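Local atomic coordinates of esterase (Xanthomonas oryzae pv. oryzae, PDB entry 3H2G), a protein that hydrolyses ester bonds as a rice cell wall-degrading esterase and serves the bacterium as a virulence factor in pathogenesis on rice. Residues S131-S143 against L234-Y246. Residues are numbered along the deposited sequence; the frame is centred on the assembly and turned at random.
Sequences SNYAYHPYLHSAS and LGSYAIVAMQHTY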
# COMPACT_ATOMS: atom_id res chain seq x y z
N SER A 131 12.77 3.78 -9.68
CA SER A 131 12.42 2.76 -10.67
C SER A 131 12.51 3.26 -12.10
O SER A 131 12.22 4.43 -12.39
CB SER A 131 11.01 2.24 -10.40
OG SER A 131 10.60 1.33 -11.42
N ASN A 132 12.90 2.38 -13.02
CA ASN A 132 13.00 2.75 -14.42
C ASN A 132 11.72 2.49 -15.20
O ASN A 132 11.67 2.69 -16.41
CB ASN A 132 14.18 2.02 -15.10
CG ASN A 132 14.01 0.51 -15.13
OD1 ASN A 132 13.02 -0.04 -14.64
ND2 ASN A 132 14.99 -0.17 -15.72
N TYR A 133 10.67 2.05 -14.51
CA TYR A 133 9.40 1.76 -15.19
C TYR A 133 8.71 3.06 -15.64
O TYR A 133 8.65 4.03 -14.89
CB TYR A 133 8.48 0.94 -14.28
CG TYR A 133 7.83 -0.23 -14.99
CD1 TYR A 133 8.61 -1.23 -15.59
CD2 TYR A 133 6.44 -0.34 -15.09
CE1 TYR A 133 8.02 -2.30 -16.25
CE2 TYR A 133 5.84 -1.41 -15.75
CZ TYR A 133 6.64 -2.39 -16.33
OH TYR A 133 6.05 -3.44 -17.00
N ALA A 134 8.18 3.04 -16.86
CA ALA A 134 7.53 4.21 -17.46
C ALA A 134 6.24 4.69 -16.79
O ALA A 134 5.82 5.83 -17.00
CB ALA A 134 7.28 3.96 -18.94
N TYR A 135 5.60 3.83 -16.01
CA TYR A 135 4.36 4.21 -15.32
C TYR A 135 4.26 3.39 -14.04
O TYR A 135 5.06 2.48 -13.83
CB TYR A 135 3.13 3.92 -16.19
CG TYR A 135 2.95 2.46 -16.54
CD1 TYR A 135 3.63 1.87 -17.61
CD2 TYR A 135 2.11 1.64 -15.77
CE1 TYR A 135 3.48 0.52 -17.91
CE2 TYR A 135 1.96 0.28 -16.06
CZ TYR A 135 2.65 -0.27 -17.12
OH TYR A 135 2.51 -1.62 -17.39
N HIS A 136 3.29 3.71 -13.19
CA HIS A 136 3.10 2.93 -11.98
C HIS A 136 1.84 2.09 -12.11
O HIS A 136 0.75 2.63 -12.33
CB HIS A 136 2.97 3.80 -10.73
CG HIS A 136 2.59 3.02 -9.51
ND1 HIS A 136 1.45 3.27 -8.78
CD2 HIS A 136 3.16 1.92 -8.95
CE1 HIS A 136 1.33 2.36 -7.83
NE2 HIS A 136 2.35 1.53 -7.91
N PRO A 137 1.97 0.76 -12.00
CA PRO A 137 0.82 -0.14 -12.10
C PRO A 137 -0.00 -0.05 -10.81
O PRO A 137 0.03 -0.95 -9.97
CB PRO A 137 1.46 -1.52 -12.28
CG PRO A 137 2.83 -1.22 -12.84
CD PRO A 137 3.23 -0.01 -12.04
N TYR A 138 -0.71 1.05 -10.66
CA TYR A 138 -1.54 1.30 -9.48
C TYR A 138 -2.58 0.20 -9.27
O TYR A 138 -3.31 -0.16 -10.19
CB TYR A 138 -2.23 2.67 -9.64
CG TYR A 138 -3.04 3.15 -8.46
CD1 TYR A 138 -2.50 3.18 -7.18
CD2 TYR A 138 -4.34 3.61 -8.64
CE1 TYR A 138 -3.23 3.67 -6.10
CE2 TYR A 138 -5.09 4.11 -7.57
CZ TYR A 138 -4.53 4.13 -6.30
OH TYR A 138 -5.26 4.62 -5.24
N LEU A 139 -2.62 -0.35 -8.06
CA LEU A 139 -3.57 -1.40 -7.69
C LEU A 139 -3.47 -2.69 -8.51
O LEU A 139 -4.46 -3.42 -8.67
CB LEU A 139 -5.00 -0.85 -7.74
CG LEU A 139 -5.25 0.29 -6.74
CD1 LEU A 139 -6.61 0.93 -6.99
CD2 LEU A 139 -5.16 -0.26 -5.32
N HIS A 140 -2.28 -2.97 -9.03
CA HIS A 140 -2.03 -4.17 -9.81
C HIS A 140 -1.39 -5.20 -8.88
O HIS A 140 -0.20 -5.14 -8.58
CB HIS A 140 -1.08 -3.86 -10.97
CG HIS A 140 -0.80 -5.03 -11.86
ND1 HIS A 140 0.47 -5.50 -12.11
CD2 HIS A 140 -1.64 -5.83 -12.57
CE1 HIS A 140 0.41 -6.53 -12.93
NE2 HIS A 140 -0.86 -6.75 -13.23
N SER A 141 -2.21 -6.15 -8.42
CA SER A 141 -1.76 -7.18 -7.48
C SER A 141 -0.43 -7.85 -7.81
O SER A 141 0.44 -7.95 -6.94
CB SER A 141 -2.85 -8.25 -7.35
OG SER A 141 -4.09 -7.67 -6.96
N ALA A 142 -0.28 -8.31 -9.04
CA ALA A 142 0.94 -9.01 -9.44
C ALA A 142 2.24 -8.22 -9.27
O ALA A 142 3.20 -8.74 -8.70
CB ALA A 142 0.82 -9.50 -10.88
N SER A 143 2.28 -6.99 -9.76
CA SER A 143 3.50 -6.19 -9.65
C SER A 143 3.68 -5.55 -8.28
O SER A 143 4.80 -5.21 -7.89
CB SER A 143 3.55 -5.12 -10.76
OG SER A 143 2.46 -4.22 -10.68
N LEU A 234 -8.24 9.40 -7.18
CA LEU A 234 -7.97 7.97 -7.09
C LEU A 234 -8.56 7.20 -8.27
O LEU A 234 -7.93 6.27 -8.79
CB LEU A 234 -8.53 7.42 -5.77
CG LEU A 234 -7.92 8.06 -4.51
CD1 LEU A 234 -8.63 7.54 -3.27
CD2 LEU A 234 -6.44 7.76 -4.45
N GLY A 235 -9.75 7.59 -8.70
CA GLY A 235 -10.38 6.92 -9.83
C GLY A 235 -9.58 7.16 -11.10
O GLY A 235 -9.40 6.24 -11.91
N SER A 236 -9.10 8.38 -11.28
CA SER A 236 -8.31 8.71 -12.47
C SER A 236 -6.99 7.94 -12.47
O SER A 236 -6.57 7.43 -13.51
CB SER A 236 -8.04 10.22 -12.52
OG SER A 236 -9.26 10.93 -12.71
N TYR A 237 -6.34 7.85 -11.31
CA TYR A 237 -5.08 7.11 -11.22
C TYR A 237 -5.34 5.65 -11.64
O TYR A 237 -4.59 5.07 -12.42
CB TYR A 237 -4.55 7.16 -9.78
CG TYR A 237 -3.05 6.94 -9.62
CD1 TYR A 237 -2.39 7.34 -8.46
CD2 TYR A 237 -2.29 6.36 -10.65
CE1 TYR A 237 -1.02 7.18 -8.32
CE2 TYR A 237 -0.90 6.20 -10.51
CZ TYR A 237 -0.28 6.62 -9.35
OH TYR A 237 1.08 6.49 -9.20
N ALA A 238 -6.42 5.08 -11.12
CA ALA A 238 -6.79 3.70 -11.43
C ALA A 238 -7.03 3.45 -12.92
O ALA A 238 -6.54 2.47 -13.48
CB ALA A 238 -8.02 3.30 -10.64
N ILE A 239 -7.80 4.34 -13.55
CA ILE A 239 -8.11 4.20 -14.98
C ILE A 239 -6.86 4.30 -15.85
O ILE A 239 -6.61 3.45 -16.71
CB ILE A 239 -9.13 5.27 -15.42
CG1 ILE A 239 -10.47 5.00 -14.72
CG2 ILE A 239 -9.30 5.26 -16.94
CD1 ILE A 239 -11.50 6.11 -14.90
N VAL A 240 -6.07 5.35 -15.63
CA VAL A 240 -4.84 5.56 -16.39
C VAL A 240 -3.86 4.39 -16.20
O VAL A 240 -3.27 3.91 -17.17
CB VAL A 240 -4.17 6.89 -15.98
CG1 VAL A 240 -2.78 7.00 -16.58
CG2 VAL A 240 -5.03 8.07 -16.43
N ALA A 241 -3.70 3.95 -14.96
CA ALA A 241 -2.79 2.85 -14.66
C ALA A 241 -3.26 1.53 -15.28
O ALA A 241 -2.46 0.79 -15.85
CB ALA A 241 -2.62 2.69 -13.15
N MET A 242 -4.55 1.23 -15.17
CA MET A 242 -5.07 -0.01 -15.73
C MET A 242 -4.92 -0.02 -17.25
O MET A 242 -4.73 -1.08 -17.85
CB MET A 242 -6.53 -0.23 -15.32
CG MET A 242 -6.70 -0.59 -13.85
SD MET A 242 -5.83 -2.10 -13.38
CE MET A 242 -5.95 -2.03 -11.59
N GLN A 243 -5.02 1.15 -17.87
CA GLN A 243 -4.86 1.24 -19.32
C GLN A 243 -3.39 0.94 -19.66
O GLN A 243 -3.11 0.22 -20.62
CB GLN A 243 -5.24 2.64 -19.82
CG GLN A 243 -4.84 2.93 -21.28
CD GLN A 243 -5.33 1.86 -22.25
OE1 GLN A 243 -6.46 1.39 -22.14
NE2 GLN A 243 -4.48 1.49 -23.20
N HIS A 244 -2.46 1.47 -18.88
CA HIS A 244 -1.04 1.22 -19.12
C HIS A 244 -0.73 -0.26 -18.95
O HIS A 244 -0.04 -0.88 -19.77
CB HIS A 244 -0.16 1.99 -18.13
CG HIS A 244 -0.11 3.47 -18.37
ND1 HIS A 244 0.23 4.01 -19.59
CD2 HIS A 244 -0.29 4.51 -17.53
CE1 HIS A 244 0.26 5.33 -19.49
NE2 HIS A 244 -0.05 5.66 -18.25
N THR A 245 -1.24 -0.83 -17.87
CA THR A 245 -1.00 -2.23 -17.54
C THR A 245 -1.65 -3.23 -18.50
O THR A 245 -0.98 -4.13 -19.00
CB THR A 245 -1.50 -2.55 -16.11
OG1 THR A 245 -0.86 -1.66 -15.18
CG2 THR A 245 -1.18 -4.00 -15.73
N TYR A 246 -2.95 -3.07 -18.75
CA TYR A 246 -3.68 -4.00 -19.61
C TYR A 246 -3.90 -3.55 -21.05
O TYR A 246 -4.23 -4.38 -21.90
CB TYR A 246 -5.03 -4.35 -18.98
CG TYR A 246 -4.90 -5.06 -17.65
CD1 TYR A 246 -5.03 -4.36 -16.45
CD2 TYR A 246 -4.61 -6.42 -17.60
CE1 TYR A 246 -4.87 -5.01 -15.22
CE2 TYR A 246 -4.45 -7.08 -16.38
CZ TYR A 246 -4.59 -6.36 -15.20
OH TYR A 246 -4.43 -7.01 -13.99
O HOH W 1 -2.65 -0.97 -12.82
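Tyr138 and Tyr237 form an offset stack, with ring centroids 4.3 Å apart and planes at 18°. CG of Tyr138 lies anti to the backbone N (chi1 -175°). This lays the CD2 side of the ring over Tyr237 CG, while Tyr138 CB sits over the face of the Tyr237 ring. The other face of Tyr138 is covered by Leu139 CG. The edge of the Tyr138 ring meets the helix backbone at Ala238 N.

A second offset stack joins Tyr135 and His244. The two side chains run past each other in opposite directions. CB of His244 lies 3.4 Å from the Tyr135 ring centroid, nearly along the ring normal. In return, Tyr135 CB lies over the imidazole. Nearby, Thr245 CG2 makes a CH-pi contact over His140, 3.8 Å from the ring centroid. Ser143 OG bonds to His140 ND1 at 2.8 Å and helps to fix that ring.

Between the stacks, Ala241 packs closely. Its CB touches Tyr138 CB at 3.5 Å and also meets His136 O. Met242 lies under the turn at Tyr138 and Leu139. It bends at its second torsion, and its CE reaches the carbonyl oxygens of both residues.

Direct polar contact is slight. His136 ND1 gives a weak bond to Tyr237 OH, 3.3 Å long and bent to 134°. The stronger partner of that hydroxyl is Glu89 O, and Tyr138 OH bonds to Thr88 OG1. A water bridges Tyr138 O and Thr245 OG1.

His136, Tyr138 and Tyr237 make up an aromatic cluster. It joins helix 231-246 to the loop that leads into helix 141-162, with a type II turn at Pro137-His140. The Tyr138 side chain lies near, without touching, what is probably the nucleophile elbow (GxSxG, with Ser176), as in alpha/beta-hydrolases.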